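Local coordinates for cytoplasmic export protein 1 (Saccharomyces cerevisiae, PDB 3VWA), which binds tRNA and takes part in nuclear tRNA export, probably collecting tRNAs from export receptors at the nuclear pore and handing them on to the translation machinery, at residues S5-Q10 against P81-I86; P12-E17 against D30-A35; P39-K44 against T88-P93; L56-K61 against G148-S153; G142-F147 against N278-M283. All blocks are in the same frame, centred on the assembly; numbering follows the deposited sequence.

Interaction 1 (S5-Q10 against P81-I86); sequences SISNFQ and PQSTFI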
# COMPACT_ATOMS: atom_id res chain seq x y z
N SER A 5 -24.18 2.67 32.84
CA SER A 5 -23.81 1.73 31.79
C SER A 5 -22.57 0.95 32.15
O SER A 5 -21.62 1.51 32.71
CB SER A 5 -23.60 2.45 30.47
OG SER A 5 -24.84 2.94 30.04
N ILE A 6 -22.58 -0.33 31.80
CA ILE A 6 -21.37 -1.16 31.78
C ILE A 6 -20.25 -0.53 30.90
O ILE A 6 -19.08 -0.46 31.34
CB ILE A 6 -21.71 -2.62 31.33
CG1 ILE A 6 -22.30 -3.43 32.49
CG2 ILE A 6 -20.50 -3.32 30.71
CD1 ILE A 6 -21.41 -3.58 33.72
N SER A 7 -20.62 -0.05 29.70
CA SER A 7 -19.68 0.68 28.83
C SER A 7 -19.01 1.96 29.40
O SER A 7 -17.91 2.34 28.96
CB SER A 7 -20.30 0.97 27.45
OG SER A 7 -21.34 1.92 27.55
N ASN A 8 -19.67 2.62 30.35
CA ASN A 8 -19.15 3.86 30.95
C ASN A 8 -18.49 3.67 32.31
O ASN A 8 -17.96 4.62 32.86
CB ASN A 8 -20.26 4.93 31.07
CG ASN A 8 -20.80 5.38 29.71
OD1 ASN A 8 -20.25 5.04 28.63
ND2 ASN A 8 -21.88 6.15 29.74
N PHE A 9 -18.50 2.44 32.81
CA PHE A 9 -17.93 2.05 34.10
C PHE A 9 -16.89 0.96 33.89
O PHE A 9 -17.25 -0.19 33.57
CB PHE A 9 -19.06 1.48 34.98
CG PHE A 9 -18.61 0.91 36.29
CD1 PHE A 9 -18.21 -0.42 36.40
CD2 PHE A 9 -18.62 1.71 37.45
CE1 PHE A 9 -17.79 -0.95 37.62
CE2 PHE A 9 -18.21 1.17 38.67
CZ PHE A 9 -17.78 -0.15 38.75
N GLN A 10 -15.62 1.30 34.05
CA GLN A 10 -14.55 0.28 34.08
C GLN A 10 -14.43 -0.61 32.81
O GLN A 10 -13.96 -1.77 32.92
CB GLN A 10 -14.76 -0.63 35.29
CG GLN A 10 -13.56 -0.78 36.19
CD GLN A 10 -13.76 -0.03 37.47
OE1 GLN A 10 -14.03 -0.62 38.52
NE2 GLN A 10 -13.67 1.29 37.40
N PRO A 81 -28.52 -4.79 29.02
CA PRO A 81 -29.00 -4.62 27.64
C PRO A 81 -28.60 -3.19 27.32
O PRO A 81 -28.35 -2.42 28.23
CB PRO A 81 -30.51 -4.74 27.79
CG PRO A 81 -30.80 -4.31 29.21
CD PRO A 81 -29.61 -4.69 30.02
N GLN A 82 -28.50 -2.81 26.07
CA GLN A 82 -27.87 -1.49 25.80
C GLN A 82 -26.38 -1.34 26.30
O GLN A 82 -25.75 -0.35 25.98
CB GLN A 82 -28.78 -0.31 26.22
CG GLN A 82 -28.55 0.28 27.61
CD GLN A 82 -29.71 1.15 28.07
OE1 GLN A 82 -30.79 1.13 27.47
NE2 GLN A 82 -29.48 1.92 29.14
N SER A 83 -25.86 -2.29 27.06
CA SER A 83 -24.40 -2.56 27.08
C SER A 83 -24.09 -4.02 26.69
O SER A 83 -23.19 -4.66 27.24
CB SER A 83 -23.75 -2.29 28.44
OG SER A 83 -23.31 -0.95 28.52
N THR A 84 -24.86 -4.55 25.74
CA THR A 84 -24.66 -5.95 25.32
C THR A 84 -23.74 -6.02 24.10
O THR A 84 -24.09 -5.56 23.00
CB THR A 84 -26.02 -6.66 25.18
OG1 THR A 84 -26.64 -6.66 26.48
CG2 THR A 84 -25.87 -8.12 24.74
N PHE A 85 -22.53 -6.54 24.31
CA PHE A 85 -21.47 -6.50 23.30
C PHE A 85 -20.86 -7.84 23.02
O PHE A 85 -20.79 -8.72 23.89
CB PHE A 85 -20.32 -5.60 23.71
CG PHE A 85 -20.71 -4.18 24.06
CD1 PHE A 85 -21.33 -3.35 23.11
CD2 PHE A 85 -20.39 -3.64 25.32
CE1 PHE A 85 -21.64 -2.02 23.41
CE2 PHE A 85 -20.73 -2.29 25.63
CZ PHE A 85 -21.35 -1.49 24.68
N ILE A 86 -20.40 -7.97 21.78
CA ILE A 86 -19.42 -8.97 21.38
C ILE A 86 -18.24 -8.19 20.80
O ILE A 86 -18.35 -7.42 19.80
CB ILE A 86 -19.99 -9.95 20.33
CG1 ILE A 86 -21.26 -10.66 20.86
CG2 ILE A 86 -18.91 -10.93 19.90
CD1 ILE A 86 -22.04 -11.45 19.81
O HOH W 1 -27.36 3.63 30.07
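The N-terminal turn I6-F9 rests on the loop that leads into strand 85-89, and S83 is the residue it closes on. S83 OG accepts the backbone N-H of S7 over 3.1 Å, a nearly straight bond of 164°. Besides its bond partner S7 N, the hydroxyl oxygen has I6 CB, S7 CB and S5 CB packed round it. Behind it, S83 CB touches I6 CB at 3.6 Å, while the end of the I6 side chain leads away. S7 CB also reaches F85, meeting the ring edge at CE2 over 3.8 Å. A face of that ring lies against the S83 carbonyl carbon, so F85 touches both sides of the contact. Further out, one water links S5 OG, at 2.6 Å, weakly to Q82 NE2. The type I turn from I6 to F9 sets the S7 N-H in place, and N8 N bonds back to S5 O at 3.3 Å. I6 N is held separately by D80 OD1, and F85 is backed by the ring of F11 and the side chain of F77. An alanine at S83 would remove the hydroxyl that accepts the S7 N-H and would probably loosen the hold of the turn on the loop 81-84. The contact thus joins the N-terminal segment to the small lobe of the kinase-like domain through one direct hydrogen bond across the segments, backed by carbon contacts, among them the F85 ring edge, and a weak water link, which implies modest polar attachment rather than a charged clasp.

Interaction 2 (P12-E17 against D30-A35); sequences PYTIEE and DGTRKA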
# COMPACT_ATOMS: atom_id res chain seq x y z
N PRO A 12 -13.22 -2.24 29.38
CA PRO A 12 -11.88 -2.49 28.80
C PRO A 12 -11.63 -1.92 27.36
O PRO A 12 -10.53 -2.05 26.85
CB PRO A 12 -11.78 -4.02 28.78
CG PRO A 12 -12.97 -4.54 29.53
CD PRO A 12 -14.01 -3.46 29.58
N TYR A 13 -12.62 -1.30 26.73
CA TYR A 13 -12.45 -0.88 25.35
C TYR A 13 -12.98 0.51 25.18
O TYR A 13 -13.89 0.94 25.92
CB TYR A 13 -13.19 -1.85 24.42
CG TYR A 13 -12.81 -3.31 24.68
CD1 TYR A 13 -11.70 -3.88 24.09
CD2 TYR A 13 -13.56 -4.11 25.54
CE1 TYR A 13 -11.34 -5.21 24.33
CE2 TYR A 13 -13.23 -5.43 25.78
CZ TYR A 13 -12.12 -5.97 25.19
OH TYR A 13 -11.78 -7.29 25.43
N THR A 14 -12.40 1.26 24.26
CA THR A 14 -13.06 2.50 23.87
C THR A 14 -13.87 2.23 22.60
O THR A 14 -13.51 1.38 21.81
CB THR A 14 -12.05 3.60 23.58
OG1 THR A 14 -11.22 3.16 22.50
CG2 THR A 14 -11.18 3.88 24.82
N ILE A 15 -14.95 2.95 22.41
CA ILE A 15 -15.83 2.71 21.28
C ILE A 15 -16.03 4.01 20.56
O ILE A 15 -16.35 5.05 21.18
CB ILE A 15 -17.21 2.16 21.71
CG1 ILE A 15 -17.07 0.89 22.54
CG2 ILE A 15 -18.13 1.90 20.50
CD1 ILE A 15 -18.34 0.56 23.31
N GLU A 16 -15.86 3.97 19.25
CA GLU A 16 -16.13 5.18 18.50
C GLU A 16 -17.62 5.48 18.49
O GLU A 16 -18.45 4.59 18.74
CB GLU A 16 -15.57 5.09 17.09
CG GLU A 16 -14.06 5.28 17.04
CD GLU A 16 -13.67 5.91 15.73
OE1 GLU A 16 -13.58 5.15 14.74
OE2 GLU A 16 -13.50 7.16 15.70
N GLU A 17 -17.94 6.74 18.22
CA GLU A 17 -19.26 7.29 18.46
C GLU A 17 -20.31 6.88 17.44
O GLU A 17 -21.48 6.75 17.79
CB GLU A 17 -19.16 8.83 18.54
CG GLU A 17 -20.38 9.50 19.16
CD GLU A 17 -20.01 10.61 20.14
OE1 GLU A 17 -20.65 11.69 20.07
OE2 GLU A 17 -19.08 10.42 20.98
N ASP A 30 -16.05 0.54 15.24
CA ASP A 30 -14.60 0.40 15.53
C ASP A 30 -14.33 0.79 16.98
O ASP A 30 -14.99 1.66 17.52
CB ASP A 30 -13.70 1.29 14.66
CG ASP A 30 -13.75 0.93 13.16
OD1 ASP A 30 -14.10 -0.21 12.82
OD2 ASP A 30 -13.44 1.82 12.33
N GLY A 31 -13.33 0.15 17.58
CA GLY A 31 -12.90 0.45 18.90
C GLY A 31 -11.43 0.12 19.02
O GLY A 31 -10.79 -0.30 18.04
N THR A 32 -10.91 0.28 20.24
CA THR A 32 -9.54 -0.05 20.54
C THR A 32 -9.59 -0.60 21.95
O THR A 32 -10.39 -0.14 22.78
CB THR A 32 -8.59 1.19 20.55
OG1 THR A 32 -8.56 1.74 21.87
CG2 THR A 32 -9.01 2.31 19.57
N ARG A 33 -8.77 -1.61 22.19
CA ARG A 33 -8.60 -2.19 23.52
C ARG A 33 -7.73 -1.21 24.32
O ARG A 33 -6.67 -0.77 23.84
CB ARG A 33 -7.93 -3.58 23.42
CG ARG A 33 -8.00 -4.39 24.72
CD ARG A 33 -6.86 -5.39 24.80
NE ARG A 33 -7.22 -6.76 24.51
CZ ARG A 33 -6.44 -7.65 23.88
NH1 ARG A 33 -6.89 -8.88 23.70
NH2 ARG A 33 -5.25 -7.33 23.43
N LYS A 34 -8.21 -0.82 25.51
CA LYS A 34 -7.56 0.29 26.26
C LYS A 34 -6.13 0.05 26.71
O LYS A 34 -5.22 0.78 26.31
CB LYS A 34 -8.44 0.80 27.41
CG LYS A 34 -9.20 2.03 26.98
CD LYS A 34 -9.82 2.75 28.17
CE LYS A 34 -10.82 1.85 28.86
NZ LYS A 34 -12.08 2.58 29.20
N ALA A 35 -5.95 -1.01 27.50
CA ALA A 35 -4.66 -1.34 28.10
C ALA A 35 -3.60 -1.43 27.01
O ALA A 35 -2.54 -0.83 27.10
CB ALA A 35 -4.78 -2.65 28.85
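This is an antiparallel strand pair in the small lobe of the kinase-like domain, 13-15 against 30-33, at 158° between their directions. On one face Y13 and R33 run side by side in the same direction, Y13 CE1 meeting R33 CG at 3.5 Å, with ring and guanidinium planes 35° apart. Their polar ends part company: Y13 OH bonds to E75 and R33 NH2 makes a salt bridge to D36. A face of the Y13 ring carries P12 CB near its rim. On the other face T14 and T32 cross obliquely, both OG1 atoms lying between the backbone N and the carbonyl carbon, and they share a hydrogen bond of 3.1 Å between T14 OG1 and T32 OG1. T14 CG2 turns to K34 CG in a tight 3.5 Å contact. T14 and T32 form the hydrogen-bonded pair, T14 N giving to T32 O nearly along the C=O axis and T32 N giving back to T14 O. At the far end E16 and D30 lie alongside each other, carboxylates nearly parallel. Opposite I15, G31 has no CB, which would collide with T14 O. Past the strand ends, K34 N donates to P12 O at 2.9 Å and an almost straight 173°.

Interaction 3 (P39-K44 against T88-P93); sequences PVTVFK and TERVVP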
# COMPACT_ATOMS: atom_id res chain seq x y z
N PRO A 39 -6.55 -2.50 18.09
CA PRO A 39 -7.79 -2.23 17.34
C PRO A 39 -8.78 -3.38 17.41
O PRO A 39 -8.42 -4.51 17.19
CB PRO A 39 -7.30 -2.09 15.89
CG PRO A 39 -5.87 -1.64 16.02
CD PRO A 39 -5.38 -2.45 17.20
N VAL A 40 -10.04 -3.08 17.73
CA VAL A 40 -11.04 -4.13 17.87
C VAL A 40 -12.32 -3.68 17.21
O VAL A 40 -12.49 -2.52 16.86
CB VAL A 40 -11.35 -4.42 19.36
CG1 VAL A 40 -10.10 -4.87 20.13
CG2 VAL A 40 -11.97 -3.18 20.03
N THR A 41 -13.23 -4.60 17.04
CA THR A 41 -14.55 -4.23 16.55
C THR A 41 -15.52 -4.64 17.63
O THR A 41 -15.46 -5.75 18.13
CB THR A 41 -14.89 -4.98 15.25
OG1 THR A 41 -14.12 -4.38 14.23
CG2 THR A 41 -16.38 -4.85 14.88
N VAL A 42 -16.42 -3.73 17.95
CA VAL A 42 -17.42 -3.90 18.97
C VAL A 42 -18.81 -4.02 18.31
O VAL A 42 -19.30 -3.09 17.63
CB VAL A 42 -17.36 -2.69 19.94
CG1 VAL A 42 -18.56 -2.69 20.87
CG2 VAL A 42 -16.01 -2.65 20.70
N PHE A 43 -19.44 -5.17 18.50
CA PHE A 43 -20.81 -5.36 18.06
C PHE A 43 -21.77 -5.10 19.24
O PHE A 43 -21.72 -5.77 20.30
CB PHE A 43 -21.04 -6.77 17.51
CG PHE A 43 -20.35 -7.03 16.21
CD1 PHE A 43 -20.98 -6.71 14.98
CD2 PHE A 43 -19.10 -7.67 16.18
CE1 PHE A 43 -20.33 -7.01 13.77
CE2 PHE A 43 -18.48 -7.94 14.97
CZ PHE A 43 -19.10 -7.62 13.78
N LYS A 44 -22.61 -4.09 19.04
CA LYS A 44 -23.53 -3.67 20.07
C LYS A 44 -24.92 -4.15 19.66
O LYS A 44 -25.40 -3.79 18.58
CB LYS A 44 -23.50 -2.15 20.19
CG LYS A 44 -24.60 -1.57 21.07
CD LYS A 44 -24.18 -0.20 21.58
CE LYS A 44 -24.70 -0.01 22.99
NZ LYS A 44 -26.18 -0.08 23.01
N THR A 88 -14.55 -8.25 19.07
CA THR A 88 -13.76 -9.20 18.21
C THR A 88 -12.54 -8.52 17.73
O THR A 88 -12.39 -7.31 17.94
CB THR A 88 -14.53 -9.62 16.92
OG1 THR A 88 -14.75 -8.47 16.10
CG2 THR A 88 -15.85 -10.28 17.28
N GLU A 89 -11.66 -9.27 17.07
CA GLU A 89 -10.56 -8.61 16.32
C GLU A 89 -11.17 -7.57 15.33
O GLU A 89 -12.33 -7.64 14.95
CB GLU A 89 -9.64 -9.60 15.58
CG GLU A 89 -9.38 -10.94 16.26
CD GLU A 89 -7.89 -11.33 16.36
OE1 GLU A 89 -7.35 -12.08 15.50
OE2 GLU A 89 -7.24 -10.89 17.33
N ARG A 90 -10.40 -6.58 14.97
CA ARG A 90 -10.90 -5.58 14.08
C ARG A 90 -11.29 -6.28 12.79
O ARG A 90 -10.47 -6.95 12.15
CB ARG A 90 -9.82 -4.55 13.79
CG ARG A 90 -10.34 -3.41 12.91
CD ARG A 90 -11.52 -2.67 13.54
NE ARG A 90 -11.13 -1.72 14.59
CZ ARG A 90 -10.61 -0.52 14.35
NH1 ARG A 90 -10.26 0.26 15.38
NH2 ARG A 90 -10.43 -0.09 13.09
N VAL A 91 -12.55 -6.14 12.43
CA VAL A 91 -13.02 -6.61 11.15
C VAL A 91 -13.65 -5.45 10.37
O VAL A 91 -13.95 -4.39 10.94
CB VAL A 91 -14.04 -7.74 11.27
CG1 VAL A 91 -13.36 -9.03 11.66
CG2 VAL A 91 -15.19 -7.34 12.22
N VAL A 92 -13.84 -5.70 9.07
CA VAL A 92 -14.39 -4.75 8.10
C VAL A 92 -15.58 -5.45 7.45
O VAL A 92 -15.48 -6.61 7.03
CB VAL A 92 -13.32 -4.30 7.06
CG1 VAL A 92 -13.95 -3.45 5.94
CG2 VAL A 92 -12.28 -3.43 7.76
N PRO A 93 -16.74 -4.81 7.45
CA PRO A 93 -17.83 -5.52 6.77
C PRO A 93 -17.61 -5.53 5.24
O PRO A 93 -17.12 -4.59 4.69
CB PRO A 93 -19.07 -4.72 7.14
CG PRO A 93 -18.56 -3.34 7.48
CD PRO A 93 -17.13 -3.48 7.94
O HOH W 2 -7.70 -7.05 16.30
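Residues 88-93, by topology probably the counterpart of the kinase hinge, leave strand 85-89 against the antiparallel strand 39-45. T41 and T88 form a hydrogen-bonded pair, with T41 N to T88 O at 3.0 Å and T88 N to T41 O at 2.8 Å. T41 OG1, anti to the carbonyl carbon, accepts the V91 N-H at 3.0 Å and 163°. T88 OG1 lies alongside T41 CB but donates a hydrogen bond to E89 O. R90 leaves the backbone with CG anti to N (chi1 -176°), then bends at chi2 and chi3 to cross T41 at about a right angle. Its NE donates to V40 O at 2.8 Å, coming from well above the carbonyl plane, while P39 CB sits over one guanidinium face, toward its rim. A water bridges P39 O to R90 N. R90 NH1 continues to G31 O, so this arginine ties the probable hinge to two strands. F43, on strand 39-45, turns its ring edge toward T88 OG1 and stacks on F147. Strand 39-45 lies between 26-33 and 85-89, while F43 and V91 pack toward the separate sheet of 92-93, 136-138 and 144-146.

Interaction 4 (L56-K61 against G148-S153); sequences LNAVHK and GLELCS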
# COMPACT_ATOMS: atom_id res chain seq x y z
N LEU A 56 -28.87 -13.39 23.01
CA LEU A 56 -28.24 -14.23 24.07
C LEU A 56 -27.57 -15.51 23.54
O LEU A 56 -26.50 -15.91 23.99
CB LEU A 56 -29.27 -14.59 25.17
CG LEU A 56 -29.50 -13.69 26.41
CD1 LEU A 56 -28.65 -12.40 26.45
CD2 LEU A 56 -30.98 -13.42 26.64
N ASN A 57 -28.21 -16.16 22.57
CA ASN A 57 -27.58 -17.32 21.94
C ASN A 57 -26.31 -16.87 21.22
O ASN A 57 -25.24 -17.51 21.38
CB ASN A 57 -28.56 -18.04 21.00
CG ASN A 57 -27.98 -19.31 20.39
OD1 ASN A 57 -27.55 -20.21 21.11
ND2 ASN A 57 -27.95 -19.38 19.07
N ALA A 58 -26.38 -15.75 20.48
CA ALA A 58 -25.20 -15.21 19.80
C ALA A 58 -24.07 -14.94 20.77
O ALA A 58 -22.95 -15.35 20.50
CB ALA A 58 -25.48 -13.93 19.01
N VAL A 59 -24.32 -14.21 21.85
CA VAL A 59 -23.32 -14.08 22.90
C VAL A 59 -22.70 -15.41 23.33
O VAL A 59 -21.49 -15.53 23.42
CB VAL A 59 -23.87 -13.36 24.14
CG1 VAL A 59 -22.89 -13.50 25.33
CG2 VAL A 59 -24.12 -11.90 23.81
N HIS A 60 -23.55 -16.41 23.58
CA HIS A 60 -23.09 -17.68 24.14
C HIS A 60 -22.23 -18.43 23.14
O HIS A 60 -21.12 -18.91 23.44
CB HIS A 60 -24.31 -18.50 24.60
CG HIS A 60 -23.97 -19.89 25.08
ND1 HIS A 60 -24.40 -20.99 24.45
CD2 HIS A 60 -23.18 -20.32 26.14
CE1 HIS A 60 -23.92 -22.09 25.08
NE2 HIS A 60 -23.17 -21.67 26.11
N LYS A 61 -22.70 -18.51 21.92
CA LYS A 61 -21.91 -19.17 20.87
C LYS A 61 -20.58 -18.45 20.59
O LYS A 61 -19.55 -19.06 20.45
CB LYS A 61 -22.74 -19.36 19.62
CG LYS A 61 -23.93 -20.28 19.85
CD LYS A 61 -23.49 -21.60 20.49
CE LYS A 61 -24.59 -22.66 20.57
NZ LYS A 61 -25.37 -22.53 21.84
N GLY A 148 -22.52 -13.67 13.14
CA GLY A 148 -23.97 -13.87 13.25
C GLY A 148 -24.38 -15.24 13.70
O GLY A 148 -24.81 -16.11 12.91
N LEU A 149 -24.37 -15.39 15.01
CA LEU A 149 -24.46 -16.68 15.64
C LEU A 149 -25.84 -16.78 16.36
O LEU A 149 -26.08 -17.69 17.17
CB LEU A 149 -23.27 -16.72 16.59
CG LEU A 149 -22.06 -17.63 16.32
CD1 LEU A 149 -21.88 -18.15 14.88
CD2 LEU A 149 -20.78 -17.01 16.88
N GLU A 150 -26.75 -15.86 16.02
CA GLU A 150 -28.10 -15.80 16.65
C GLU A 150 -28.87 -17.12 16.69
O GLU A 150 -29.52 -17.44 17.69
CB GLU A 150 -28.99 -14.75 15.97
CG GLU A 150 -28.45 -13.33 16.06
CD GLU A 150 -27.40 -13.00 15.03
OE1 GLU A 150 -27.08 -13.85 14.18
OE2 GLU A 150 -26.88 -11.86 15.04
N LEU A 151 -28.80 -17.87 15.60
CA LEU A 151 -29.57 -19.10 15.46
C LEU A 151 -28.70 -20.34 15.69
O LEU A 151 -29.18 -21.45 15.69
CB LEU A 151 -30.18 -19.14 14.05
CG LEU A 151 -31.33 -18.18 13.75
CD1 LEU A 151 -31.89 -18.50 12.37
CD2 LEU A 151 -32.44 -18.32 14.79
N CYS A 152 -27.41 -20.13 15.88
CA CYS A 152 -26.46 -21.22 15.87
C CYS A 152 -26.69 -22.22 17.00
O CYS A 152 -26.77 -21.85 18.19
CB CYS A 152 -25.05 -20.66 15.97
SG CYS A 152 -23.80 -21.95 15.92
N SER A 153 -26.76 -23.48 16.63
CA SER A 153 -26.87 -24.60 17.58
C SER A 153 -26.25 -25.90 16.99
O SER A 153 -26.06 -26.04 15.77
CB SER A 153 -28.34 -24.83 18.00
OG SER A 153 -29.27 -24.23 17.09
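N57 projects from helix 52-64, with its CG anti to the backbone N (chi1 -176°), into the bend formed by residues 149-152. Its CB passes E150 O at 3.5 Å, and CG lies about equally far from E150 O and C152 O. At the tip the amide divides its roles. ND2 donates twice, to E150 O and to C152 O, each at 2.9 Å and at 161° and 166°; both acceptors lie close to the amide plane, although ND2 stands above the plane of each carbonyl. N57 OD1 faces back to its own helix and accepts from K61 NZ at 3.3 Å, in the carbonyl plane. Together these three bonds should fix the rotation of the amide, and a bond to H60 ND1 helps place K61 NZ. Beside it, K61 CB packs on L149 CG at 3.8 Å and K61 CE reaches C152 O. A58 CB touches E150 N at 3.8 Å. An alanine at N57 would remove the amide and both bonds to the bend, and would probably let residues 150-152 shift from the helix. Away from the helix, E150 OE2 pairs with W26 NE1. The bend is a type I turn from L149 to C152. By topology helix 52-64 probably corresponds to kinase helix C, and residues 149-152 to the chain just after the DFG position, as in a kinase fold.

Interaction 5 (G142-F147 against N278-M283); sequences GEWVLF and NLTPGM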
# COMPACT_ATOMS: atom_id res chain seq x y z
N GLY A 142 -7.25 -9.69 5.19
CA GLY A 142 -8.00 -9.70 3.93
C GLY A 142 -8.81 -10.97 3.73
O GLY A 142 -9.41 -11.17 2.68
N GLU A 143 -8.84 -11.82 4.76
CA GLU A 143 -9.48 -13.11 4.68
C GLU A 143 -10.93 -12.92 5.10
O GLU A 143 -11.25 -12.13 6.02
CB GLU A 143 -8.83 -14.16 5.62
CG GLU A 143 -7.36 -14.54 5.38
CD GLU A 143 -6.78 -15.36 6.57
OE1 GLU A 143 -6.84 -14.85 7.71
OE2 GLU A 143 -6.30 -16.50 6.41
N TRP A 144 -11.79 -13.73 4.51
CA TRP A 144 -13.23 -13.56 4.70
C TRP A 144 -13.60 -14.34 5.90
O TRP A 144 -13.35 -15.53 5.93
CB TRP A 144 -14.00 -14.09 3.48
CG TRP A 144 -13.81 -13.23 2.25
CD1 TRP A 144 -12.84 -12.24 2.06
CD2 TRP A 144 -14.57 -13.26 1.01
NE1 TRP A 144 -12.98 -11.65 0.86
CE2 TRP A 144 -14.00 -12.22 0.16
CE3 TRP A 144 -15.66 -14.02 0.54
CZ2 TRP A 144 -14.49 -11.97 -1.15
CZ3 TRP A 144 -16.14 -13.78 -0.78
CH2 TRP A 144 -15.56 -12.77 -1.59
N VAL A 145 -14.20 -13.65 6.87
CA VAL A 145 -14.70 -14.20 8.15
C VAL A 145 -16.25 -14.02 8.39
O VAL A 145 -16.89 -13.15 7.79
CB VAL A 145 -13.83 -13.70 9.35
CG1 VAL A 145 -12.41 -14.30 9.29
CG2 VAL A 145 -13.75 -12.16 9.41
N LEU A 146 -16.82 -14.83 9.29
CA LEU A 146 -18.27 -14.92 9.44
C LEU A 146 -18.75 -14.42 10.79
O LEU A 146 -18.14 -14.64 11.83
CB LEU A 146 -18.77 -16.35 9.24
CG LEU A 146 -18.87 -16.80 7.77
CD1 LEU A 146 -19.17 -18.31 7.64
CD2 LEU A 146 -19.89 -15.95 7.00
N PHE A 147 -19.85 -13.70 10.72
CA PHE A 147 -20.48 -13.21 11.90
C PHE A 147 -21.94 -13.66 11.94
O PHE A 147 -22.54 -13.98 10.91
CB PHE A 147 -20.42 -11.70 11.93
CG PHE A 147 -21.17 -11.11 13.06
CD1 PHE A 147 -20.64 -11.14 14.36
CD2 PHE A 147 -22.45 -10.56 12.85
CE1 PHE A 147 -21.34 -10.59 15.43
CE2 PHE A 147 -23.16 -10.01 13.92
CZ PHE A 147 -22.60 -10.04 15.21
N ASN A 278 -7.76 -5.33 -7.38
CA ASN A 278 -9.19 -5.47 -7.08
C ASN A 278 -9.42 -6.61 -6.11
O ASN A 278 -10.45 -7.28 -6.17
CB ASN A 278 -10.01 -5.72 -8.35
CG ASN A 278 -9.91 -4.56 -9.33
OD1 ASN A 278 -9.35 -4.70 -10.39
ND2 ASN A 278 -10.38 -3.40 -8.92
N LEU A 279 -8.45 -6.84 -5.22
CA LEU A 279 -8.68 -7.81 -4.13
C LEU A 279 -9.28 -7.13 -2.90
O LEU A 279 -9.08 -5.92 -2.69
CB LEU A 279 -7.35 -8.45 -3.78
CG LEU A 279 -6.76 -9.33 -4.87
CD1 LEU A 279 -5.38 -9.80 -4.43
CD2 LEU A 279 -7.67 -10.52 -5.10
N THR A 280 -9.99 -7.86 -2.04
CA THR A 280 -10.36 -7.26 -0.73
C THR A 280 -9.15 -6.76 0.05
O THR A 280 -8.11 -7.44 0.11
CB THR A 280 -11.23 -8.16 0.18
OG1 THR A 280 -10.86 -9.53 0.01
CG2 THR A 280 -12.72 -7.95 -0.16
N PRO A 281 -9.23 -5.52 0.55
CA PRO A 281 -8.11 -4.96 1.29
C PRO A 281 -7.66 -5.85 2.42
O PRO A 281 -8.47 -6.49 3.11
CB PRO A 281 -8.68 -3.64 1.85
CG PRO A 281 -10.17 -3.69 1.59
CD PRO A 281 -10.29 -4.50 0.35
N GLY A 282 -6.35 -5.93 2.60
CA GLY A 282 -5.81 -6.64 3.76
C GLY A 282 -4.80 -7.63 3.36
O GLY A 282 -3.74 -7.67 3.99
N MSE A 283 -5.07 -8.43 2.30
CA MSE A 283 -4.15 -9.54 1.99
C MSE A 283 -2.84 -9.03 1.47
O MSE A 283 -1.73 -9.53 1.84
CB MSE A 283 -4.68 -10.58 1.00
CG MSE A 283 -3.69 -11.72 1.18
SE MSE A 283 -4.01 -13.28 0.09
CE MSE A 283 -4.20 -12.69 -1.79
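Two hydrogen bonds meet at one hydroxyl where the strand 144-146 region touches the loop before helix 283-303. W144 NE1 donates to T280 OG1 at 3.1 Å and 168°, the oxygen lying only 5° from the indole plane, at the ring edge. T280 OG1 in turn donates, weakly, to G142 O at 3.5 Å. The threonine thus accepts from the tryptophan and donates to a carbonyl, with its side chain crossing the indole at about a right angle. W144 CG stands anti to the carbonyl carbon (chi1 -70°), which brings the NE1 edge of the indole toward the loop. Van der Waals contact is slight: T280 CG2 comes within 3.8 Å of W144 NE1. Among backbone contacts, G142 CA approaches P281 O at 3.3 Å as a CA-H...O contact, and the chains at G142 and G282 come within 3.8 Å CA to CA. Neither position has room for a CB: one on G142 would clash with M283 N, and one on G282 with G142 N. The ring of F94 meets W144 edge-to-face, and Q115 OE1 accepts the backbone N-H of W144. The chemistry implies that the polar indole edge, buried here, is satisfied by T280, coupling the large lobe of the kinase-like domain to the helical segment that leads toward the HEAT repeats.

How the interactions relate
Interactions 1, 2 and 3 all reach one small-lobe sheet. Interactions 2 and 3 lie closest, their centres about 10 Å apart, and join directly through G31 O to R90 NH1 at 2.8 Å. Interaction 1 abuts interaction 3 through I86 O to F43 N at 2.8 Å, and F85 CZ meets I15 CD1 of interaction 2 at 3.9 Å. Interaction 4 lies beside this sheet on helix 52-64, with I86 of interaction 1 packing on A58. Interaction 5 extends away toward the helical region, touching interaction 3 where F43 CD1 meets F147 CZ at 3.7 Å. The segments of interactions 4 and 5 adjoin at F147-G148, although their centres are about 23 Å apart.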